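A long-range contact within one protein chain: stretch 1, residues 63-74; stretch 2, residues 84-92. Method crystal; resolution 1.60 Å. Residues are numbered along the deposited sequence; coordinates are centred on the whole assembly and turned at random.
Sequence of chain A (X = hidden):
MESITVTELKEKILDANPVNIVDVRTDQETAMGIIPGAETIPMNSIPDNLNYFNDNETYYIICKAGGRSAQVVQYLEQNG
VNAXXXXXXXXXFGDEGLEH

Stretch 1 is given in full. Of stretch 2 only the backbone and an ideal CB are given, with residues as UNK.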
# COMPACT_ATOMS: atom_id res chain seq x y z
N CYS A 63 1.79 4.28 2.93
CA CYS A 63 2.76 4.53 3.98
C CYS A 63 2.11 5.53 4.94
O CYS A 63 0.90 5.70 4.92
CB CYS A 63 4.05 5.11 3.40
SG CYS A 63 3.88 6.72 2.61
N LYS A 64 2.91 6.17 5.78
CA LYS A 64 2.37 7.14 6.72
C LYS A 64 1.82 8.40 6.06
O LYS A 64 0.68 8.79 6.32
CB LYS A 64 3.44 7.54 7.75
CG LYS A 64 3.03 8.71 8.65
CD LYS A 64 4.23 9.27 9.40
CE LYS A 64 3.90 10.59 10.08
NZ LYS A 64 5.12 11.24 10.63
N ALA A 65 2.61 9.02 5.19
CA ALA A 65 2.21 10.28 4.56
C ALA A 65 1.99 10.34 3.05
O ALA A 65 1.51 11.37 2.55
CB ALA A 65 3.19 11.38 4.97
N GLY A 66 2.33 9.29 2.31
CA GLY A 66 2.11 9.33 0.87
C GLY A 66 3.31 9.55 -0.03
O GLY A 66 3.29 9.20 -1.21
N GLY A 67 4.37 10.13 0.52
CA GLY A 67 5.57 10.38 -0.26
C GLY A 67 6.42 9.14 -0.43
O GLY A 67 6.80 8.79 -1.56
N ARG A 68 6.73 8.46 0.67
CA ARG A 68 7.54 7.25 0.64
C ARG A 68 6.88 6.15 -0.18
O ARG A 68 7.57 5.37 -0.85
CB ARG A 68 7.79 6.74 2.06
CG ARG A 68 8.58 7.70 2.93
CD ARG A 68 8.65 7.22 4.37
NE ARG A 68 9.32 8.18 5.24
CZ ARG A 68 9.34 8.10 6.56
NH1 ARG A 68 8.71 7.11 7.18
NH2 ARG A 68 9.97 9.02 7.27
N SER A 69 5.56 6.06 -0.11
CA SER A 69 4.84 5.05 -0.88
C SER A 69 5.00 5.33 -2.37
O SER A 69 5.12 4.41 -3.17
CB SER A 69 3.36 5.04 -0.49
OG SER A 69 2.82 6.35 -0.55
N ALA A 70 5.03 6.61 -2.74
CA ALA A 70 5.19 6.98 -4.14
C ALA A 70 6.57 6.54 -4.63
O ALA A 70 6.73 6.14 -5.78
CB ALA A 70 5.02 8.48 -4.31
N GLN A 71 7.56 6.63 -3.74
CA GLN A 71 8.92 6.23 -4.06
C GLN A 71 8.93 4.74 -4.33
O GLN A 71 9.55 4.27 -5.29
CB GLN A 71 9.85 6.55 -2.89
CG GLN A 71 10.15 8.03 -2.72
CD GLN A 71 10.94 8.33 -1.46
OE1 GLN A 71 10.38 8.63 -0.41
NE2 GLN A 71 12.26 8.22 -1.57
N VAL A 72 8.22 3.99 -3.49
CA VAL A 72 8.13 2.55 -3.64
C VAL A 72 7.42 2.19 -4.95
O VAL A 72 7.80 1.24 -5.63
CB VAL A 72 7.38 1.91 -2.45
CG1 VAL A 72 7.07 0.45 -2.74
CG2 VAL A 72 8.24 2.01 -1.20
N VAL A 73 6.37 2.94 -5.30
CA VAL A 73 5.64 2.68 -6.53
C VAL A 73 6.57 2.83 -7.74
O VAL A 73 6.58 1.97 -8.61
CB VAL A 73 4.43 3.63 -6.67
CG1 VAL A 73 3.81 3.51 -8.07
CG2 VAL A 73 3.38 3.28 -5.62
N GLN A 74 7.34 3.91 -7.78
CA GLN A 74 8.27 4.12 -8.89
C GLN A 74 9.28 2.99 -8.95
O GLN A 74 9.59 2.48 -10.03
CB GLN A 74 9.00 5.46 -8.72
CG GLN A 74 8.12 6.67 -8.96
CD GLN A 74 8.90 7.96 -8.99
OE1 GLN A 74 9.50 8.37 -7.99
NE2 GLN A 74 8.92 8.62 -10.15
N UNK A 84 0.24 1.22 -7.64
CA UNK A 84 -0.51 2.46 -7.58
C UNK A 84 -0.32 3.08 -6.20
O UNK A 84 -0.42 2.39 -5.19
CB UNK A 84 -1.99 2.22 -7.88
N UNK A 85 -0.03 4.37 -6.16
CA UNK A 85 0.18 5.05 -4.89
C UNK A 85 -1.13 5.49 -4.25
O UNK A 85 -2.06 5.91 -4.94
CB UNK A 85 1.09 6.26 -5.09
N UNK A 86 -1.22 5.38 -2.93
CA UNK A 86 -2.41 5.82 -2.22
C UNK A 86 -2.04 7.19 -1.65
O UNK A 86 -1.28 7.30 -0.68
CB UNK A 86 -2.84 4.83 -1.14
N UNK A 87 -2.58 8.24 -2.27
CA UNK A 87 -2.28 9.61 -1.85
C UNK A 87 -2.65 9.93 -0.41
O UNK A 87 -3.69 9.50 0.09
CB UNK A 87 -3.01 10.59 -2.77
N UNK A 88 -1.78 10.69 0.26
CA UNK A 88 -2.06 11.09 1.63
C UNK A 88 -1.63 10.12 2.72
O UNK A 88 -1.47 10.53 3.87
CB UNK A 88 -3.56 11.33 1.77
N UNK A 89 -1.47 8.85 2.38
CA UNK A 89 -1.05 7.86 3.35
C UNK A 89 -2.05 7.53 4.44
O UNK A 89 -3.22 7.93 4.39
CB UNK A 89 0.25 8.34 4.01
N UNK A 90 -1.59 6.77 5.44
CA UNK A 90 -2.43 6.38 6.56
C UNK A 90 -2.89 7.60 7.35
O UNK A 90 -3.89 7.54 8.07
CB UNK A 90 -1.68 5.41 7.47
N UNK A 91 -2.16 8.71 7.24
CA UNK A 91 -2.56 9.93 7.93
C UNK A 91 -3.96 10.30 7.46
O UNK A 91 -4.84 10.60 8.26
CB UNK A 91 -1.57 11.07 7.67
N UNK A 92 -4.15 10.29 6.14
CA UNK A 92 -5.45 10.63 5.57
C UNK A 92 -6.46 9.49 5.61
O UNK A 92 -7.67 9.72 5.65
CB UNK A 92 -5.27 11.09 4.12

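Position 84 lies on a strand that runs antiparallel to the helix 67-74, the two axes approaching to 7.6 Å. Its CA-to-CB bond points away from stretch 1, and no atom of that stretch lies within 5.5 Å of the ideal CB. The extended backbone suits a beta-branched residue, but stretch 1 leaves the choice open. The residue is Val-84, and its contact with stretch 1 is made by the backbone: its C lies 3.8 Å from Val-73 CG2.

Position 85 points toward the helix. Its ideal CB is 3.8 Å from Val-73 CG2 and 4.3 Å from Ala-70 CA, so the base of the side chain meets apolar atoms. Farther along, the start of the helix and the residue just before it offer polar groups, the hydroxyl of Ser-69 and the carbonyl of Gly-66, whose backbone bond from Ala-70 N is long and weak. A medium polar side chain would suit, and one carrying both a donor and an acceptor would suit best; aspartate could accept from the Ser-69 hydroxyl but has no donor for the Gly-66 carbonyl. The residue is Asn-85. Its OD1 accepts a very short hydrogen bond from Ser-69 OG (2.5 Å), while ND2 donates to Gly-66 O (3.3 Å). The amide thus ties the strand to the start of the helix at two points.

Position 86 points sideways, with nothing of stretch 1 within 5.5 Å of its ideal CB, so several extended-chain residues would fit. It is Val-86; its carbonyl does the linking, since one water donates to both Val-86 O and Ser-69 OG (2.8 Å each).

Position 87 points away into space free of stretch 1 and is the second residue of a type II turn, where many side chains are tolerated. Glu-87 occupies it and makes no contact across.

At position 88, phi/psi of 87/-22 would jam a CB against the preceding carbonyl O. This is the classic glycine site of a type II turn, and Gly-88 fills it.

Position 89 has a positive phi, and here stretch 1 adds its own veto: an ideal CB would sit 2.4 Å from Lys-64 O and 2.7 Å from Ala-65 N. Only glycine fits. Gly-89 brings its CA to 3.3 Å from Cys-63 O.

Position 90 points sideways, its ideal CB 3.6 Å from Cys-63 O. A flexible apolar chain that can turn aside is one good answer. Met-90, present as selenomethionine, leads its end away, while its N donates to Cys-63 O (2.8 Å).

Position 91 points toward stretch 1, near the loop at Lys-64 and Ala-65. The backbone N donates to Lys-64 O (3.0 Å) whatever the side chain. That carbonyl would welcome a donor, so a short polar residue would suit, and stretch 1 gives no special reason for an acid. Asp-91 lays its carboxylate along the loop, with OD2 3.2 Å from Lys-64 O, two acceptors that form no hydrogen bond.

Position 92 points sideways into open space, where a helix-compatible polar residue is natural; Glu-92 touches nothing of stretch 1.

Stretch 2, residues 84-92: VNVEGGMDE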
# COMPACT_ATOMS: atom_id res chain seq x y z
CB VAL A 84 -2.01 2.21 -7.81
CG1 VAL A 84 -2.78 3.52 -7.79
CG2 VAL A 84 -2.22 1.48 -9.13
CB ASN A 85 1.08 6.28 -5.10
CG ASN A 85 1.50 6.92 -3.79
OD1 ASN A 85 1.97 6.23 -2.89
ND2 ASN A 85 1.33 8.23 -3.69
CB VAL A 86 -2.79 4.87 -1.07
CG1 VAL A 86 -4.04 5.39 -0.38
CG2 VAL A 86 -3.03 3.47 -1.62
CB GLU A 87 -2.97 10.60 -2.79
CG GLU A 87 -2.81 10.28 -4.27
CD GLU A 87 -3.23 11.43 -5.17
OE1 GLU A 87 -4.27 12.06 -4.88
OE2 GLU A 87 -2.53 11.70 -6.16
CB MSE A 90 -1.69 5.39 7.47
CG MSE A 90 -1.53 4.00 6.86
SE MSE A 90 -3.20 3.03 6.64
CE MSE A 90 -3.44 2.46 8.47
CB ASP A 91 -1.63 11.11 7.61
CG ASP A 91 -0.27 11.00 8.29
OD1 ASP A 91 -0.17 10.31 9.32
OD2 ASP A 91 0.68 11.64 7.79
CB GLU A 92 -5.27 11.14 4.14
CG GLU A 92 -4.83 12.60 4.08
CD GLU A 92 -4.60 13.09 2.67
OE1 GLU A 92 -5.38 12.71 1.77
OE2 GLU A 92 -3.65 13.88 2.46
O HOH W 1 0.65 6.36 1.15
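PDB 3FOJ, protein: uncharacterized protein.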